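Local coordinates for lipoprotein (Clostridium difficile, PDB 4OTE) that probably binds methionine at the membrane surface, as the substrate-binding lipoprotein of an NlpA-family transport system, at residues Asn199-Arg204 / Glu211-Leu216; Lys80-Cys85 / Val219-Lys224; Glu21-Leu26 / Arg226-Glu231. All coordinates share one frame; numbering follows the deposited sequence.

Contact 1. Residues Asn199-Arg204 / Glu211-Leu216; sequences NLLAFR and EKIKVL. With MSE (selenomethionine), chain C.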
loop_
_atom_site.group_PDB
_atom_site.type_symbol
_atom_site.label_atom_id
_atom_site.label_comp_id
_atom_site.label_asym_id
_atom_site.label_seq_id
_atom_site.Cartn_x
_atom_site.Cartn_y
_atom_site.Cartn_z
ATOM N N ASN A 199 -6.672 0.994 -1.462
ATOM C CA ASN A 199 -6.604 -0.454 -1.329
ATOM C C ASN A 199 -8.015 -1.013 -1.342
ATOM O O ASN A 199 -8.976 -0.316 -0.993
ATOM C CB ASN A 199 -5.890 -0.867 -0.044
ATOM C CG ASN A 199 -4.409 -0.532 -0.061
ATOM O OD1 ASN A 199 -3.973 0.392 -0.752
ATOM N ND2 ASN A 199 -3.628 -1.281 0.704
ATOM N N LEU A 200 -8.139 -2.270 -1.749
ATOM C CA LEU A 200 -9.449 -2.867 -1.959
ATOM C C LEU A 200 -9.377 -4.384 -1.988
ATOM O O LEU A 200 -8.299 -4.968 -2.108
ATOM C CB LEU A 200 -10.078 -2.328 -3.257
ATOM C CG LEU A 200 -9.149 -2.028 -4.444
ATOM C CD1 LEU A 200 -8.572 -3.299 -5.043
ATOM C CD2 LEU A 200 -9.879 -1.222 -5.506
ATOM N N LEU A 201 -10.538 -5.009 -1.856
ATOM C CA LEU A 201 -10.653 -6.443 -1.996
ATOM C C LEU A 201 -10.499 -6.786 -3.474
ATOM O O LEU A 201 -11.024 -6.082 -4.341
ATOM C CB LEU A 201 -12.007 -6.922 -1.473
ATOM C CG LEU A 201 -12.128 -8.422 -1.202
ATOM C CD1 LEU A 201 -11.408 -8.797 0.085
ATOM C CD2 LEU A 201 -13.593 -8.830 -1.139
ATOM N N ALA A 202 -9.741 -7.843 -3.752
ATOM C CA ALA A 202 -9.599 -8.365 -5.103
ATOM C C ALA A 202 -10.069 -9.809 -5.125
ATOM O O ALA A 202 -9.938 -10.531 -4.135
ATOM C CB ALA A 202 -8.155 -8.264 -5.568
ATOM N N PHE A 203 -10.624 -10.226 -6.256
ATOM C CA PHE A 203 -11.200 -11.558 -6.376
ATOM C C PHE A 203 -11.225 -11.981 -7.833
ATOM O O PHE A 203 -11.064 -11.149 -8.727
ATOM C CB PHE A 203 -12.609 -11.588 -5.780
ATOM C CG PHE A 203 -13.423 -10.366 -6.089
ATOM C CD1 PHE A 203 -14.082 -10.243 -7.304
ATOM C CD2 PHE A 203 -13.518 -9.332 -5.172
ATOM C CE1 PHE A 203 -14.826 -9.109 -7.596
ATOM C CE2 PHE A 203 -14.260 -8.196 -5.456
ATOM C CZ PHE A 203 -14.918 -8.086 -6.669
ATOM N N ARG A 204 -11.401 -13.276 -8.067
ATOM C CA ARG A 204 -11.489 -13.787 -9.428
ATOM C C ARG A 204 -12.737 -13.220 -10.100
ATOM O O ARG A 204 -13.804 -13.137 -9.485
ATOM C CB ARG A 204 -11.519 -15.319 -9.444
ATOM C CG ARG A 204 -10.215 -15.968 -9.001
ATOM C CD ARG A 204 -10.310 -17.483 -9.045
ATOM N NE ARG A 204 -11.319 -17.996 -8.119
ATOM C CZ ARG A 204 -11.133 -18.207 -6.815
ATOM N NH1 ARG A 204 -9.962 -17.959 -6.237
ATOM N NH2 ARG A 204 -12.137 -18.672 -6.077
ATOM N N GLU A 211 -21.971 -14.679 -3.345
ATOM C CA GLU A 211 -22.393 -14.202 -2.034
ATOM C C GLU A 211 -21.215 -13.958 -1.084
ATOM O O GLU A 211 -21.279 -13.061 -0.245
ATOM C CB GLU A 211 -23.404 -15.156 -1.387
ATOM C CG GLU A 211 -23.956 -14.612 -0.071
ATOM C CD GLU A 211 -25.292 -15.204 0.330
ATOM O OE1 GLU A 211 -25.455 -16.441 0.246
ATOM O OE2 GLU A 211 -26.176 -14.424 0.745
ATOM N N LYS A 212 -20.152 -14.747 -1.212
ATOM C CA LYS A 212 -18.989 -14.610 -0.332
ATOM C C LYS A 212 -18.290 -13.268 -0.530
ATOM O O LYS A 212 -17.902 -12.614 0.439
ATOM C CB LYS A 212 -18.004 -15.758 -0.549
ATOM C CG LYS A 212 -18.524 -17.104 -0.070
ATOM C CD LYS A 212 -17.488 -18.200 -0.264
ATOM C CE LYS A 212 -17.982 -19.522 0.299
ATOM N NZ LYS A 212 -16.931 -20.575 0.257
ATOM N N ILE A 213 -18.139 -12.858 -1.785
ATOM C CA ILE A 213 -17.515 -11.576 -2.107
ATOM C C ILE A 213 -18.437 -10.449 -1.656
ATOM O O ILE A 213 -17.991 -9.434 -1.116
ATOM C CB ILE A 213 -17.214 -11.468 -3.619
ATOM C CG1 ILE A 213 -16.165 -12.510 -4.026
ATOM C CG2 ILE A 213 -16.743 -10.069 -3.999
ATOM C CD1 ILE A 213 -14.858 -12.421 -3.265
ATOM N N LYS A 214 -19.727 -10.654 -1.875
ATOM C CA LYS A 214 -20.757 -9.726 -1.440
ATOM C C LYS A 214 -20.737 -9.523 0.077
ATOM O O LYS A 214 -20.803 -8.386 0.555
ATOM C CB LYS A 214 -22.111 -10.262 -1.885
ATOM C CG LYS A 214 -23.273 -9.316 -1.717
ATOM C CD LYS A 214 -24.508 -9.924 -2.362
ATOM C CE LYS A 214 -25.698 -9.882 -1.426
ATOM N NZ LYS A 214 -26.059 -8.484 -1.074
ATOM N N VAL A 215 -20.640 -10.619 0.827
ATOM C CA VAL A 215 -20.564 -10.551 2.291
ATOM C C VAL A 215 -19.317 -9.784 2.738
ATOM O O VAL A 215 -19.389 -8.946 3.630
ATOM C CB VAL A 215 -20.584 -11.959 2.938
ATOM C CG1 VAL A 215 -20.029 -11.938 4.361
ATOM C CG2 VAL A 215 -21.999 -12.520 2.937
ATOM N N LEU A 216 -18.183 -10.080 2.114
ATOM C CA LEU A 216 -16.916 -9.440 2.467
ATOM C C LEU A 216 -16.944 -7.941 2.216
ATOM O O LEU A 216 -16.497 -7.161 3.055
ATOM C CB LEU A 216 -15.754 -10.062 1.687
ATOM C CG LEU A 216 -15.219 -11.403 2.188
ATOM C CD1 LEU A 216 -14.171 -11.916 1.213
ATOM C CD2 LEU A 216 -14.633 -11.276 3.587
HETATM N N MSE C 301 -0.679 -0.528 1.144
HETATM C CA MSE C 301 0.101 -0.281 -0.115
HETATM C C MSE C 301 -0.103 1.134 -0.532
HETATM O O MSE C 301 -1.241 1.576 -0.719
HETATM O OXT MSE C 301 0.879 1.861 -0.697
HETATM C CB MSE C 301 -0.310 -1.196 -1.267
HETATM C CG MSE C 301 0.609 -1.032 -2.480
HETATM SE SE MSE C 301 -0.057 -2.081 -4.013
HETATM C CE MSE C 301 0.400 -3.852 -3.313
#

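Contact 2. Residues Lys80-Cys85 / Val219-Lys224; sequences KKLYVC and VLTSDK. With MSE (selenomethionine), chain C.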
loop_
_atom_site.group_PDB
_atom_site.type_symbol
_atom_site.label_atom_id
_atom_site.label_comp_id
_atom_site.label_asym_id
_atom_site.label_seq_id
_atom_site.Cartn_x
_atom_site.Cartn_y
_atom_site.Cartn_z
ATOM N N LYS A 80 -14.731 -2.674 -4.614
ATOM C CA LYS A 80 -14.951 -1.292 -4.169
ATOM C C LYS A 80 -13.735 -0.723 -3.431
ATOM O O LYS A 80 -13.041 -1.452 -2.712
ATOM C CB LYS A 80 -16.163 -1.231 -3.238
ATOM C CG LYS A 80 -17.475 -1.642 -3.892
ATOM C CD LYS A 80 -18.617 -1.672 -2.887
ATOM C CE LYS A 80 -19.936 -2.005 -3.571
ATOM N NZ LYS A 80 -21.017 -2.302 -2.591
ATOM N N LYS A 81 -13.491 0.576 -3.600
ATOM C CA LYS A 81 -12.423 1.278 -2.878
ATOM C C LYS A 81 -12.705 1.265 -1.371
ATOM O O LYS A 81 -13.827 1.553 -0.953
ATOM C CB LYS A 81 -12.324 2.731 -3.340
ATOM C CG LYS A 81 -11.968 2.942 -4.804
ATOM C CD LYS A 81 -11.856 4.435 -5.081
ATOM C CE LYS A 81 -11.856 4.780 -6.564
ATOM N NZ LYS A 81 -10.926 3.954 -7.378
ATOM N N LEU A 82 -11.697 0.944 -0.560
ATOM C CA LEU A 82 -11.898 0.822 0.894
ATOM C C LEU A 82 -11.165 1.895 1.682
ATOM O O LEU A 82 -11.771 2.607 2.484
ATOM C CB LEU A 82 -11.465 -0.561 1.379
ATOM C CG LEU A 82 -12.155 -1.727 0.670
ATOM C CD1 LEU A 82 -11.620 -3.046 1.194
ATOM C CD2 LEU A 82 -13.670 -1.656 0.833
ATOM N N TYR A 83 -9.862 2.008 1.455
ATOM C CA TYR A 83 -9.040 2.961 2.182
ATOM C C TYR A 83 -7.737 3.242 1.448
ATOM O O TYR A 83 -7.230 2.388 0.711
ATOM C CB TYR A 83 -8.731 2.432 3.588
ATOM C CG TYR A 83 -8.239 0.999 3.602
ATOM C CD1 TYR A 83 -6.915 0.689 3.292
ATOM C CD2 TYR A 83 -9.096 -0.043 3.927
ATOM C CE1 TYR A 83 -6.467 -0.623 3.296
ATOM C CE2 TYR A 83 -8.656 -1.358 3.940
ATOM C CZ TYR A 83 -7.345 -1.645 3.625
ATOM O OH TYR A 83 -6.914 -2.954 3.635
ATOM N N VAL A 84 -7.208 4.445 1.659
ATOM C CA VAL A 84 -5.937 4.855 1.084
ATOM C C VAL A 84 -4.852 4.753 2.149
ATOM O O VAL A 84 -5.120 4.972 3.332
ATOM C CB VAL A 84 -5.994 6.304 0.571
ATOM C CG1 VAL A 84 -4.793 6.595 -0.309
ATOM C CG2 VAL A 84 -7.282 6.554 -0.202
ATOM N N CYS A 85 -3.639 4.419 1.719
ATOM C CA CYS A 85 -2.486 4.319 2.590
ATOM C C CYS A 85 -1.394 5.194 1.984
ATOM O O CYS A 85 -0.486 4.684 1.323
ATOM C CB CYS A 85 -2.011 2.862 2.683
ATOM S SG CYS A 85 -3.235 1.689 3.326
ATOM N N VAL A 219 -19.233 -6.120 4.871
ATOM C CA VAL A 219 -18.620 -5.881 6.179
ATOM C C VAL A 219 -17.434 -4.921 6.080
ATOM O O VAL A 219 -17.191 -4.156 7.011
ATOM C CB VAL A 219 -18.206 -7.181 6.907
ATOM C CG1 VAL A 219 -19.382 -8.148 6.986
ATOM C CG2 VAL A 219 -17.006 -7.840 6.243
ATOM N N LEU A 220 -16.719 -4.942 4.957
ATOM C CA LEU A 220 -15.533 -4.091 4.794
ATOM C C LEU A 220 -15.858 -2.614 4.544
ATOM O O LEU A 220 -14.989 -1.760 4.695
ATOM C CB LEU A 220 -14.618 -4.622 3.686
ATOM C CG LEU A 220 -13.659 -5.737 4.109
ATOM C CD1 LEU A 220 -13.169 -6.514 2.895
ATOM C CD2 LEU A 220 -12.485 -5.173 4.896
ATOM N N THR A 221 -17.099 -2.325 4.159
ATOM C CA THR A 221 -17.572 -0.950 4.012
ATOM C C THR A 221 -18.570 -0.577 5.124
ATOM O O THR A 221 -19.274 0.421 5.016
ATOM C CB THR A 221 -18.220 -0.729 2.632
ATOM O OG1 THR A 221 -19.273 -1.677 2.433
ATOM C CG2 THR A 221 -17.194 -0.897 1.527
ATOM N N SER A 222 -18.614 -1.370 6.194
ATOM C CA SER A 222 -19.535 -1.127 7.309
ATOM C C SER A 222 -19.057 0.006 8.205
ATOM O O SER A 222 -17.891 0.388 8.164
ATOM C CB SER A 222 -19.680 -2.396 8.160
ATOM O OG SER A 222 -18.455 -2.722 8.809
ATOM N N ASP A 223 -19.956 0.516 9.040
ATOM C CA ASP A 223 -19.584 1.492 10.063
ATOM C C ASP A 223 -18.525 0.931 11.018
ATOM O O ASP A 223 -17.650 1.662 11.477
ATOM C CB ASP A 223 -20.809 1.937 10.866
ATOM C CG ASP A 223 -21.783 2.770 10.051
ATOM O OD1 ASP A 223 -21.447 3.230 8.940
ATOM O OD2 ASP A 223 -22.910 2.990 10.539
ATOM N N LYS A 224 -18.617 -0.364 11.318
ATOM C CA LYS A 224 -17.626 -1.030 12.163
ATOM C C LYS A 224 -16.232 -0.992 11.519
ATOM O O LYS A 224 -15.234 -0.717 12.191
ATOM C CB LYS A 224 -18.052 -2.477 12.446
ATOM C CG LYS A 224 -17.087 -3.286 13.307
ATOM C CD LYS A 224 -16.860 -2.637 14.663
ATOM C CE LYS A 224 -16.006 -3.511 15.566
ATOM N NZ LYS A 224 -15.674 -2.801 16.833
HETATM N N MSE C 301 -0.679 -0.528 1.144
HETATM C CA MSE C 301 0.101 -0.281 -0.115
HETATM C C MSE C 301 -0.103 1.134 -0.532
HETATM O O MSE C 301 -1.241 1.576 -0.719
HETATM O OXT MSE C 301 0.879 1.861 -0.697
HETATM C CB MSE C 301 -0.310 -1.196 -1.267
HETATM C CG MSE C 301 0.609 -1.032 -2.480
HETATM SE SE MSE C 301 -0.057 -2.081 -4.013
HETATM C CE MSE C 301 0.400 -3.852 -3.313
#

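Contact 3. Residues Glu21-Leu26 / Arg226-Glu231; sequences EELKPL and RSLIEE. With ZN (zinc ion), chain H; ZN (zinc ion), chain G.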
loop_
_atom_site.group_PDB
_atom_site.type_symbol
_atom_site.label_atom_id
_atom_site.label_comp_id
_atom_site.label_asym_id
_atom_site.label_seq_id
_atom_site.Cartn_x
_atom_site.Cartn_y
_atom_site.Cartn_z
ATOM N N GLU A 21 -9.578 -9.563 10.744
ATOM C CA GLU A 21 -9.645 -10.304 12.007
ATOM C C GLU A 21 -10.687 -9.699 12.941
ATOM O O GLU A 21 -11.463 -10.424 13.560
ATOM C CB GLU A 21 -8.286 -10.330 12.723
ATOM C CG GLU A 21 -7.209 -11.189 12.068
ATOM C CD GLU A 21 -7.430 -12.686 12.210
ATOM O OE1 GLU A 21 -8.424 -13.104 12.840
ATOM O OE2 GLU A 21 -6.590 -13.463 11.696
ATOM N N GLU A 22 -10.702 -8.373 13.033
ATOM C CA GLU A 22 -11.657 -7.679 13.897
ATOM C C GLU A 22 -13.077 -7.673 13.328
ATOM O O GLU A 22 -14.018 -7.367 14.045
ATOM C CB GLU A 22 -11.187 -6.249 14.176
ATOM C CG GLU A 22 -9.908 -6.171 14.998
ATOM C CD GLU A 22 -10.085 -6.637 16.434
ATOM O OE1 GLU A 22 -11.233 -6.696 16.915
ATOM O OE2 GLU A 22 -9.073 -6.940 17.102
ATOM N N LEU A 23 -13.225 -8.013 12.050
ATOM C CA LEU A 23 -14.540 -8.120 11.409
ATOM C C LEU A 23 -15.108 -9.546 11.400
ATOM O O LEU A 23 -16.211 -9.761 10.895
ATOM C CB LEU A 23 -14.469 -7.591 9.971
ATOM C CG LEU A 23 -14.333 -6.079 9.838
ATOM C CD1 LEU A 23 -13.957 -5.704 8.411
ATOM C CD2 LEU A 23 -15.616 -5.375 10.258
ATOM N N LYS A 24 -14.366 -10.507 11.952
ATOM C CA LYS A 24 -14.819 -11.909 12.032
ATOM C C LYS A 24 -16.217 -12.072 12.620
ATOM O O LYS A 24 -17.052 -12.743 12.027
ATOM C CB LYS A 24 -13.866 -12.755 12.877
ATOM C CG LYS A 24 -12.847 -13.560 12.110
ATOM C CD LYS A 24 -12.071 -14.410 13.097
ATOM C CE LYS A 24 -10.920 -15.130 12.441
ATOM N NZ LYS A 24 -10.081 -15.792 13.478
ATOM N N PRO A 25 -16.464 -11.482 13.805
ATOM C CA PRO A 25 -17.784 -11.621 14.424
ATOM C C PRO A 25 -18.918 -11.107 13.538
ATOM O O PRO A 25 -20.003 -11.685 13.531
ATOM C CB PRO A 25 -17.682 -10.760 15.691
ATOM C CG PRO A 25 -16.225 -10.580 15.939
ATOM C CD PRO A 25 -15.590 -10.585 14.583
ATOM N N LEU A 26 -18.659 -10.029 12.801
ATOM C CA LEU A 26 -19.652 -9.460 11.897
ATOM C C LEU A 26 -19.888 -10.392 10.712
ATOM O O LEU A 26 -21.017 -10.530 10.237
ATOM C CB LEU A 26 -19.195 -8.082 11.409
ATOM C CG LEU A 26 -20.236 -7.189 10.739
ATOM C CD1 LEU A 26 -21.491 -7.058 11.589
ATOM C CD2 LEU A 26 -19.640 -5.815 10.475
ATOM N N ARG A 226 -15.140 1.201 9.330
ATOM C CA ARG A 226 -14.667 2.587 9.313
ATOM C C ARG A 226 -14.068 2.968 10.664
ATOM O O ARG A 226 -12.970 3.515 10.720
ATOM C CB ARG A 226 -15.792 3.567 8.946
ATOM C CG ARG A 226 -15.281 4.972 8.647
ATOM C CD ARG A 226 -16.393 5.980 8.431
ATOM N NE ARG A 226 -17.243 5.634 7.292
ATOM C CZ ARG A 226 -18.502 5.189 7.365
ATOM N NH1 ARG A 226 -19.114 5.014 8.538
ATOM N NH2 ARG A 226 -19.165 4.915 6.246
ATOM N N SER A 227 -14.787 2.674 11.743
ATOM C CA SER A 227 -14.316 3.016 13.085
ATOM C C SER A 227 -13.060 2.225 13.465
ATOM O O SER A 227 -12.168 2.767 14.112
ATOM C CB SER A 227 -15.424 2.826 14.130
ATOM O OG SER A 227 -15.846 1.481 14.194
ATOM N N LEU A 228 -12.976 0.963 13.045
ATOM C CA LEU A 228 -11.766 0.158 13.284
ATOM C C LEU A 228 -10.536 0.775 12.630
ATOM O O LEU A 228 -9.472 0.856 13.247
ATOM C CB LEU A 228 -11.935 -1.274 12.766
ATOM C CG LEU A 228 -12.801 -2.222 13.596
ATOM C CD1 LEU A 228 -13.116 -3.468 12.783
ATOM C CD2 LEU A 228 -12.133 -2.580 14.916
ATOM N N ILE A 229 -10.677 1.193 11.374
ATOM C CA ILE A 229 -9.573 1.832 10.652
ATOM C C ILE A 229 -9.146 3.115 11.356
ATOM O O ILE A 229 -7.959 3.339 11.584
ATOM C CB ILE A 229 -9.952 2.158 9.192
ATOM C CG1 ILE A 229 -10.059 0.867 8.375
ATOM C CG2 ILE A 229 -8.931 3.102 8.559
ATOM C CD1 ILE A 229 -10.895 1.013 7.123
ATOM N N GLU A 230 -10.122 3.951 11.690
ATOM C CA GLU A 230 -9.835 5.232 12.323
ATOM C C GLU A 230 -9.218 5.075 13.709
ATOM O O GLU A 230 -8.284 5.797 14.046
ATOM C CB GLU A 230 -11.092 6.097 12.387
ATOM C CG GLU A 230 -11.518 6.614 11.022
ATOM C CD GLU A 230 -12.651 7.610 11.105
ATOM O OE1 GLU A 230 -13.811 7.191 11.287
ATOM O OE2 GLU A 230 -12.376 8.820 10.975
ATOM N N GLU A 231 -9.714 4.124 14.497
ATOM C CA GLU A 231 -9.199 3.930 15.854
ATOM C C GLU A 231 -7.779 3.341 15.862
ATOM O O GLU A 231 -6.964 3.722 16.695
ATOM C CB GLU A 231 -10.171 3.100 16.718
ATOM C CG GLU A 231 -9.920 1.597 16.774
ATOM C CD GLU A 231 -11.031 0.833 17.493
ATOM O OE1 GLU A 231 -12.115 1.413 17.726
ATOM O OE2 GLU A 231 -10.825 -0.354 17.827
HETATM ZN ZN ZN H . -6.817 -15.406 12.227
HETATM ZN ZN ZN G . -7.204 -7.585 16.610
#

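Contact 1. Residues Asn199-Arg204 / Glu211-Leu216
Ile-213 lays its CG2 methyl over one face of the Phe-203 ring, 3.6 Å from CG2 to the ring centroid and 20° off the normal, a CH-pi contact displaced toward the CE2-CD2 rim. The other branch of the same isoleucine is used as well: CD1 reaches back to the root of the phenylalanine, 3.5 Å from Phe-203 CB. Phe-203 CG sits between its backbone N and carbonyl carbon (chi1 40°), and from there the ring offers one face to Ile-213 CG2. Two residues earlier, Leu-201 sends CD2 across Leu-216 at roughly a right angle, with Leu-201 CD2 3.8 Å from Leu-216 CB. All four side chains are buried.

Around this shell, Ala-56 of strand 56-58 touches Leu-201, Ile-213 and Leu-216, and Met-77 packs on Phe-203. Arg-204 forms a salt bridge to Asp-207 and donates to the carbonyls of Leu-49 and Ile-54. Strand 199-204 and helix 211-216 run almost exactly antiparallel (176°), their axes approaching to 10.3 Å. The arrangement is a strand followed, after a short loop, by an antiparallel helix packed on the sheet, as in the alpha/beta lobes of periplasmic binding proteins.

Contact 2. Residues Lys80-Cys85 / Val219-Lys224
Leu-82 meets a single flat group across this contact, the peptide carbonyl of Leu-220, whose O lies 4.1 Å from Leu-82 CD2; no aromatic ring bridges the two segments. The nearby side chain of Tyr-83 packs among Pro-15 and Leu-19 of helix 13-22, Leu-58 and Asn-199.

The contact therefore rests on Leu-82, whose two methyls divide the work. CD2 goes to the CG2 methyl of Thr-221 at 3.7 Å, the two side chains crossing at about a right angle, while CD1 comes within 4.2 Å of Leu-220 CD1, a looser touch. In Thr-221, CG2 lies anti to the carbonyl carbon and OG1 takes the inner position between N and C (chi1 56°). That rotation gives the methyl to the leucine and leaves the hydroxyl for the helix, hydrogen-bonded to the carbonyl of Gln-217. Ser-222 then starts helix 223-233 as its N-cap: OG receives the N-H of Ala-225 and itself donates to Val-219 O at 2.6 Å, with a C=O...OG angle of 140°. One hydroxyl thus ties the end of one helix to the start of the next.

A classic beta bulge places Leu-82 and Tyr-83 both opposite Asn-199, next to Cys-85 of the selenomethionine pocket. Chemically, the side chains of the two segments meet through methyls, the hydroxyls of Thr-221 and Ser-222 bond within the helices and their turn, and a polar link nearby runs from Lys-80 N to Gln-217.

Contact 3. Residues Glu21-Leu26 / Arg226-Glu231
Glu-22 and Leu-228 mark the closest backbone approach, 7.9 Å between their CA atoms, where the passage from helix 13-22 to helix 24-29 faces the side of helix 223-233. Leu-228 does the reaching from that helix. Its CD1 methyl lies 3.7 Å from Glu-22 CB and 4.0 Å from Leu-23 CD2, and the two leucine side chains slide past each other in opposite directions. Glu-22 therefore gives only the root of its side chain to the apolar contact.

Its chain then bends at chi2 (-68°), turning the carboxylate off to a zinc ion. Glu-22 OE2 binds that zinc at 2.0 Å while OE1 stays well away, so the coordination is monodentate; Glu-18, one helical turn back, supplies a second ligand. Glu-21 holds another zinc, bonded through Glu-21 OE2 at 2.0 Å, with OE1 longer at 2.9 Å. That OE1 also forms a salt bridge with Lys-24 NZ, whose hydrogen bond is weak at 3.2 Å and probably helps to fix the carboxylate's rotation.

Behind the leucine contact, Leu-23 also touches Leu-220 of helix 211-220. The arrangement is helix-helix packing beside a zinc site made by Glu-18 and Glu-22, one turn apart, with Glu-21's zinc a separate site.

Contacts 1 and 2 share helix 211-220 and one mixed sheet, in which strands 199-204 and 76-84 are antiparallel neighbours; their centres are about 11 Å apart. Contacts 2 and 3 share helix 223-233, with centres about 10 Å apart, and touch where Leu-220 CD2 meets Leu-23 CD1 at 3.8 Å. Contacts 1 and 3, centres about 16 Å apart, do not touch. Along the chain 21-26 comes first, then 80-85 and 199-204, followed by the helical segments of contacts 1, 2 and 3 in turn. The C-terminal helices thus pack onto strand 199-204 just before them and onto strand 76-84 and helices 13-22 and 24-29 far earlier in sequence. Asn-199 on one strand and Cys-85 just past the other line the selenomethionine pocket.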